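Local coordinates for protein pre-crRNA processing endonuclease (Streptococcus pyogenes serotype M1, PDB 3VZH) that probably processes precursor CRISPR RNA into crRNA, acting as a Cas5d endoribonuclease of the type I-C CRISPR antiviral system, at residues 4-10 with 99-105; 59-64 with 199-203. All blocks are in the same frame, centred on the assembly; numbering follows the deposited sequence.

Contact 1 of 2, residues 4-10 with 99-105; sequences YRSRDFY and IKFHFVW
Ser6 OG is held from two directions: it accepts the backbone N-H of Phe103 (N to OG 2.9 Å) and donates to Arg7 O (OG to O 2.6 Å). With the Ser6 N-H bonded to Phe103 O, the hydroxyl stands in for a main-chain carbonyl and extends the antiparallel pairing beyond the regular Phe9-Phe101 pair, where both backbone bonds form. A chi1 of 76° puts OG between the backbone N and the carbonyl carbon, where it reaches Phe103 N. The backbone itself sets Ser6 CB over the centre of the Phe103 ring, 3.5 Å from its centroid. Ser6 O is gripped side-on by NE and NH2 of Arg5. That guanidinium lies flat on the His102 imidazole, with centres 3.9 Å apart and planes 16° apart, while its NH2 meets Asp8 OD1 from above the carboxylate plane. Water 2 joins OD1 to His102 ND1, and water 3 links OD2 to Lys100 NZ, bridging a long salt bridge of 3.9 Å between OD2 and NZ. At the other end Tyr4 and the five-membered ring of Trp105 form an offset stack, centroids 4.4 Å apart, and the Tyr4 hydroxyl is buried against Phe103 without a polar partner. Phe9 CB rests on the Phe101 face, CB to CE2 3.6 Å. Phe9 also touches Met125 of helix 118-130 and Phe101 touches Val46 of helix 39-49, so these helices pack on the face that carries Phe9 and Phe101, whereas strand 55-64 pairs with the other edge of strand 95-105.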
loop_
_atom_site.group_PDB
_atom_site.type_symbol
_atom_site.label_atom_id
_atom_site.label_comp_id
_atom_site.label_asym_id
_atom_site.label_seq_id
_atom_site.Cartn_x
_atom_site.Cartn_y
_atom_site.Cartn_z
ATOM N N TYR A 4 11.362 -16.878 6.708
ATOM C CA TYR A 4 10.793 -16.127 7.820
ATOM C C TYR A 4 9.717 -15.140 7.251
ATOM O O TYR A 4 9.892 -14.567 6.178
ATOM C CB TYR A 4 11.880 -15.294 8.517
ATOM C CG TYR A 4 11.308 -14.244 9.394
ATOM C CD1 TYR A 4 11.190 -12.915 8.953
ATOM C CD2 TYR A 4 10.738 -14.577 10.636
ATOM C CE1 TYR A 4 10.656 -11.930 9.778
ATOM C CE2 TYR A 4 10.133 -13.625 11.431
ATOM C CZ TYR A 4 10.078 -12.313 10.999
ATOM O OH TYR A 4 9.542 -11.331 11.803
ATOM N N ARG A 5 8.578 -15.048 7.932
ATOM C CA ARG A 5 7.727 -13.859 7.708
ATOM C C ARG A 5 7.190 -13.424 9.036
ATOM O O ARG A 5 6.860 -14.264 9.923
ATOM C CB ARG A 5 6.616 -14.120 6.691
ATOM C CG ARG A 5 5.763 -15.303 7.085
ATOM C CD ARG A 5 4.319 -15.199 6.573
ATOM N NE ARG A 5 3.622 -14.205 7.383
ATOM C CZ ARG A 5 2.464 -13.619 7.084
ATOM N NH1 ARG A 5 1.824 -13.902 5.949
ATOM N NH2 ARG A 5 1.972 -12.700 7.928
ATOM N N SER A 6 7.030 -12.114 9.169
ATOM C CA SER A 6 6.464 -11.508 10.406
ATOM C C SER A 6 5.008 -11.853 10.591
ATOM O O SER A 6 4.332 -12.334 9.656
ATOM C CB SER A 6 6.610 -9.970 10.427
ATOM O OG SER A 6 5.652 -9.360 9.574
ATOM N N ARG A 7 4.484 -11.515 11.789
ATOM C CA ARG A 7 3.058 -11.446 11.882
ATOM C C ARG A 7 2.430 -10.466 10.860
ATOM O O ARG A 7 3.151 -9.609 10.289
ATOM C CB ARG A 7 2.610 -11.052 13.297
ATOM C CG ARG A 7 2.881 -9.609 13.643
ATOM C CD ARG A 7 2.235 -9.403 15.001
ATOM N NE ARG A 7 2.325 -8.098 15.619
ATOM C CZ ARG A 7 1.428 -7.089 15.467
ATOM N NH1 ARG A 7 0.411 -7.146 14.580
ATOM N NH2 ARG A 7 1.566 -5.978 16.205
ATOM N N ASP A 8 1.099 -10.641 10.645
ATOM C CA ASP A 8 0.333 -9.569 9.954
ATOM C C ASP A 8 0.265 -8.317 10.801
ATOM O O ASP A 8 -0.034 -8.401 12.031
ATOM C CB ASP A 8 -1.082 -10.052 9.602
ATOM C CG ASP A 8 -1.059 -11.166 8.555
ATOM O OD1 ASP A 8 -0.259 -11.069 7.607
ATOM O OD2 ASP A 8 -1.840 -12.135 8.731
ATOM N N PHE A 9 0.446 -7.162 10.144
ATOM C CA PHE A 9 0.185 -5.866 10.763
ATOM C C PHE A 9 -0.937 -5.237 9.983
ATOM O O PHE A 9 -1.141 -5.556 8.788
ATOM C CB PHE A 9 1.441 -4.944 10.597
ATOM C CG PHE A 9 2.598 -5.435 11.410
ATOM C CD1 PHE A 9 2.664 -5.072 12.756
ATOM C CD2 PHE A 9 3.620 -6.225 10.833
ATOM C CE1 PHE A 9 3.701 -5.512 13.545
ATOM C CE2 PHE A 9 4.675 -6.671 11.612
ATOM C CZ PHE A 9 4.701 -6.323 12.968
ATOM N N TYR A 10 -1.670 -4.352 10.690
ATOM C CA TYR A 10 -2.879 -3.704 10.118
ATOM C C TYR A 10 -2.837 -2.238 10.465
ATOM O O TYR A 10 -2.532 -1.861 11.639
ATOM C CB TYR A 10 -4.106 -4.326 10.857
ATOM C CG TYR A 10 -4.183 -5.836 10.689
ATOM C CD1 TYR A 10 -4.876 -6.376 9.579
ATOM C CD2 TYR A 10 -3.584 -6.683 11.565
ATOM C CE1 TYR A 10 -4.958 -7.710 9.402
ATOM C CE2 TYR A 10 -3.683 -8.067 11.390
ATOM C CZ TYR A 10 -4.336 -8.521 10.260
ATOM O OH TYR A 10 -4.520 -9.869 10.005
ATOM N N ILE A 99 -4.838 -1.351 5.558
ATOM C CA ILE A 99 -3.813 -2.085 4.841
ATOM C C ILE A 99 -3.426 -3.268 5.775
ATOM O O ILE A 99 -3.135 -3.053 6.957
ATOM C CB ILE A 99 -2.553 -1.201 4.611
ATOM C CG1 ILE A 99 -2.951 0.124 3.918
ATOM C CG2 ILE A 99 -1.510 -1.916 3.730
ATOM C CD1 ILE A 99 -1.785 1.126 3.732
ATOM N N LYS A 100 -3.316 -4.438 5.187
ATOM C CA LYS A 100 -2.753 -5.656 5.828
ATOM C C LYS A 100 -1.394 -5.901 5.182
ATOM O O LYS A 100 -1.294 -5.919 3.952
ATOM C CB LYS A 100 -3.696 -6.813 5.568
ATOM C CG LYS A 100 -3.170 -8.137 6.114
ATOM C CD LYS A 100 -4.168 -9.280 5.764
ATOM C CE LYS A 100 -3.647 -10.618 6.335
ATOM N NZ LYS A 100 -4.515 -11.765 5.859
ATOM N N PHE A 101 -0.344 -6.064 6.002
ATOM C CA PHE A 101 0.965 -6.246 5.426
ATOM C C PHE A 101 1.835 -7.058 6.394
ATOM O O PHE A 101 1.449 -7.216 7.561
ATOM C CB PHE A 101 1.595 -4.940 5.080
ATOM C CG PHE A 101 1.997 -4.073 6.276
ATOM C CD1 PHE A 101 3.352 -4.014 6.699
ATOM C CD2 PHE A 101 1.061 -3.281 6.880
ATOM C CE1 PHE A 101 3.712 -3.166 7.800
ATOM C CE2 PHE A 101 1.411 -2.457 7.966
ATOM C CZ PHE A 101 2.728 -2.377 8.386
ATOM N N HIS A 102 2.997 -7.518 5.928
ATOM C CA HIS A 102 3.940 -8.208 6.838
ATOM C C HIS A 102 5.269 -7.945 6.284
ATOM O O HIS A 102 5.362 -7.221 5.289
ATOM C CB HIS A 102 3.596 -9.698 6.919
ATOM C CG HIS A 102 3.781 -10.430 5.605
ATOM N ND1 HIS A 102 2.776 -10.616 4.730
ATOM C CD2 HIS A 102 4.941 -11.087 5.064
ATOM C CE1 HIS A 102 3.245 -11.328 3.648
ATOM N NE2 HIS A 102 4.579 -11.634 3.874
ATOM N N PHE A 103 6.291 -8.446 6.936
ATOM C CA PHE A 103 7.601 -8.314 6.311
ATOM C C PHE A 103 8.357 -9.633 6.284
ATOM O O PHE A 103 8.051 -10.548 7.046
ATOM C CB PHE A 103 8.446 -7.206 6.944
ATOM C CG PHE A 103 8.744 -7.372 8.418
ATOM C CD1 PHE A 103 7.999 -6.610 9.358
ATOM C CD2 PHE A 103 9.769 -8.206 8.858
ATOM C CE1 PHE A 103 8.270 -6.731 10.713
ATOM C CE2 PHE A 103 10.065 -8.296 10.211
ATOM C CZ PHE A 103 9.304 -7.563 11.136
ATOM N N VAL A 104 9.325 -9.703 5.386
ATOM C CA VAL A 104 10.226 -10.873 5.239
ATOM C C VAL A 104 11.677 -10.341 5.157
ATOM O O VAL A 104 11.872 -9.132 4.951
ATOM C CB VAL A 104 9.902 -11.649 3.907
ATOM C CG1 VAL A 104 8.453 -12.133 3.915
ATOM C CG2 VAL A 104 10.232 -10.785 2.705
ATOM N N TRP A 105 12.696 -11.199 5.328
ATOM C CA TRP A 105 14.084 -10.645 5.248
ATOM C C TRP A 105 14.347 -10.313 3.831
ATOM O O TRP A 105 13.850 -10.999 2.862
ATOM C CB TRP A 105 15.137 -11.664 5.839
ATOM C CG TRP A 105 14.843 -12.025 7.303
ATOM C CD1 TRP A 105 14.771 -13.319 7.880
ATOM C CD2 TRP A 105 14.539 -11.100 8.410
ATOM N NE1 TRP A 105 14.461 -13.233 9.212
ATOM C CE2 TRP A 105 14.319 -11.942 9.605
ATOM C CE3 TRP A 105 14.440 -9.702 8.533
ATOM C CZ2 TRP A 105 13.999 -11.381 10.851
ATOM C CZ3 TRP A 105 14.209 -9.153 9.781
ATOM C CH2 TRP A 105 13.878 -9.986 10.906
HETATM O O HOH W 1 12.283 -14.031 5.114
HETATM O O HOH W 2 0.243 -9.512 5.165
HETATM O O HOH W 3 -3.034 -13.816 7.176
#

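Contact 2 of 2, residues 59-64 with 199-203; sequences VTEVKV and GVITF
The Phe203 ring turns an edge to the backbone of Thr60 and Glu61, with Thr60 C and Glu61 N near its plane. Over one face lies Ile201 CG2 of its own strand, 3.8 Å above the plane and offset toward the rim. Val62 CG1 reaches the ring obliquely, 3.6 Å from Phe203 CE2, and Val59 CG1 approaches the same carbon more loosely. These apolar groups continue onto Leu42 of helix 39-49, which touches both Val62 and Phe203. The other flat group, the Glu61 carboxylate, occupies the opposite face of the sheet together with Val200 and Thr202. Its OE2 accepts from Thr202 OG1 at 3.0 Å, on the anti side and 21° out of the carboxylate plane, and OE1 is bonded to Tyr156 OH, so both oxygens are engaged. Glu61 CG stands anti to the backbone N (chi1 -160°), which carries the chain across Val200, whose CG1 lies 3.4 Å from Glu61 CD. Strand 55-64 is the outermost strand of the four-stranded RRM-like (ferredoxin-like) unit, but not of the sheet: residues 200-202 pair with it antiparallel, Val62 and Ile201 forming the hydrogen-bonded pair. On its far side Thr60 and Glu61 both face Lys100, a classic beta bulge. The pairing starts at Gly199, whose positive phi suits glycine in the turn from strand 188-197; its carbonyl takes the N-H of Val64 (N to O 2.7 Å). Near Phe203 the bonding is less regular. Thr60 O receives Phe203 N at 3.0 Å from well above the carbonyl plane, 42° out of it, and water 4 donates both to Thr60 O and to Phe203 O.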
loop_
_atom_site.group_PDB
_atom_site.type_symbol
_atom_site.label_atom_id
_atom_site.label_comp_id
_atom_site.label_asym_id
_atom_site.label_seq_id
_atom_site.Cartn_x
_atom_site.Cartn_y
_atom_site.Cartn_z
ATOM N N VAL A 59 2.894 -5.825 1.110
ATOM C CA VAL A 59 1.477 -5.427 1.310
ATOM C C VAL A 59 0.613 -6.521 0.687
ATOM O O VAL A 59 0.757 -6.815 -0.517
ATOM C CB VAL A 59 1.121 -4.048 0.675
ATOM C CG1 VAL A 59 -0.405 -3.820 0.754
ATOM C CG2 VAL A 59 1.843 -2.909 1.478
ATOM N N THR A 60 -0.281 -7.115 1.460
ATOM C CA THR A 60 -1.005 -8.275 0.879
ATOM C C THR A 60 -2.467 -7.977 0.551
ATOM O O THR A 60 -3.090 -8.665 -0.302
ATOM C CB THR A 60 -0.969 -9.514 1.777
ATOM O OG1 THR A 60 -1.565 -9.215 3.049
ATOM C CG2 THR A 60 0.479 -10.004 1.913
ATOM N N GLU A 61 -3.037 -6.985 1.222
ATOM C CA GLU A 61 -4.477 -6.737 1.102
ATOM C C GLU A 61 -4.786 -5.293 1.466
ATOM O O GLU A 61 -4.096 -4.705 2.366
ATOM C CB GLU A 61 -5.274 -7.693 1.952
ATOM C CG GLU A 61 -6.715 -7.792 1.484
ATOM C CD GLU A 61 -7.428 -8.913 2.214
ATOM O OE1 GLU A 61 -7.788 -8.737 3.365
ATOM O OE2 GLU A 61 -7.621 -9.983 1.608
ATOM N N VAL A 62 -5.741 -4.679 0.770
ATOM C CA VAL A 62 -6.288 -3.359 1.230
ATOM C C VAL A 62 -7.791 -3.339 1.203
ATOM O O VAL A 62 -8.400 -4.022 0.350
ATOM C CB VAL A 62 -5.723 -2.184 0.383
ATOM C CG1 VAL A 62 -6.084 -2.285 -1.151
ATOM C CG2 VAL A 62 -6.209 -0.814 0.946
ATOM N N LYS A 63 -8.408 -2.656 2.185
ATOM C CA LYS A 63 -9.848 -2.490 2.215
ATOM C C LYS A 63 -10.149 -1.024 1.963
ATOM O O LYS A 63 -9.622 -0.119 2.682
ATOM C CB LYS A 63 -10.557 -2.971 3.513
ATOM C CG LYS A 63 -10.200 -4.419 3.860
ATOM C CD LYS A 63 -10.856 -4.895 5.148
ATOM C CE LYS A 63 -12.294 -4.956 5.063
ATOM N NZ LYS A 63 -12.708 -6.015 6.068
ATOM N N VAL A 64 -10.907 -0.772 0.896
ATOM C CA VAL A 64 -11.387 0.590 0.548
ATOM C C VAL A 64 -12.682 0.835 1.307
ATOM O O VAL A 64 -13.736 0.251 0.991
ATOM C CB VAL A 64 -11.571 0.646 -1.023
ATOM C CG1 VAL A 64 -12.088 2.020 -1.450
ATOM C CG2 VAL A 64 -10.265 0.296 -1.728
ATOM N N GLY A 199 -15.186 -4.290 -1.468
ATOM C CA GLY A 199 -14.214 -3.279 -1.031
ATOM C C GLY A 199 -12.772 -3.751 -0.808
ATOM O O GLY A 199 -11.916 -2.922 -0.439
ATOM N N VAL A 200 -12.512 -5.049 -1.000
ATOM C CA VAL A 200 -11.243 -5.686 -0.644
ATOM C C VAL A 200 -10.425 -5.906 -1.912
ATOM O O VAL A 200 -10.912 -6.536 -2.885
ATOM C CB VAL A 200 -11.427 -7.074 0.016
ATOM C CG1 VAL A 200 -10.036 -7.532 0.500
ATOM C CG2 VAL A 200 -12.356 -6.924 1.230
ATOM N N ILE A 201 -9.179 -5.483 -1.904
ATOM C CA ILE A 201 -8.295 -5.776 -3.045
ATOM C C ILE A 201 -7.166 -6.637 -2.484
ATOM O O ILE A 201 -6.394 -6.172 -1.590
ATOM C CB ILE A 201 -7.679 -4.528 -3.724
ATOM C CG1 ILE A 201 -8.793 -3.672 -4.339
ATOM C CG2 ILE A 201 -6.767 -4.966 -4.889
ATOM C CD1 ILE A 201 -8.364 -2.317 -4.772
ATOM N N THR A 202 -7.067 -7.876 -2.984
ATOM C CA THR A 202 -6.050 -8.852 -2.470
ATOM C C THR A 202 -4.977 -8.917 -3.519
ATOM O O THR A 202 -5.228 -9.363 -4.696
ATOM C CB THR A 202 -6.644 -10.248 -2.200
ATOM O OG1 THR A 202 -7.755 -10.095 -1.361
ATOM C CG2 THR A 202 -5.663 -11.232 -1.462
ATOM N N PHE A 203 -3.808 -8.476 -3.158
ATOM C CA PHE A 203 -2.812 -8.326 -4.180
ATOM C C PHE A 203 -2.154 -9.601 -4.692
ATOM O O PHE A 203 -1.900 -10.514 -3.926
ATOM C CB PHE A 203 -1.738 -7.332 -3.728
ATOM C CG PHE A 203 -2.291 -5.949 -3.596
ATOM C CD1 PHE A 203 -2.525 -5.156 -4.723
ATOM C CD2 PHE A 203 -2.632 -5.471 -2.322
ATOM C CE1 PHE A 203 -3.085 -3.902 -4.598
ATOM C CE2 PHE A 203 -3.183 -4.197 -2.179
ATOM C CZ PHE A 203 -3.398 -3.404 -3.328
HETATM O O HOH W 4 -2.072 -10.914 -1.228
#

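The two contacts lie about 14 Å apart, centre to centre, in one antiparallel sheet, and meet where strands 95-105 and 55-64 pair: Lys100 N faces Glu61 O and Lys100 O faces Thr60 N, each at 2.9 Å. Along the chain the segments alternate, 4-10, 59-64, 99-105, 199-203, while across the sheet strand 147-150 is followed by 9-15, 95-105, 55-64 and 200-213. The first four, with helices 39-49 and 118-130, have the order of a ferredoxin-like RRM fold. Contact 1 therefore joins its two central strands, whereas contact 2 ties its edge strand to the C-terminal beta region, so that the RRM-like unit and the C-terminal strands share one continuous antiparallel sheet.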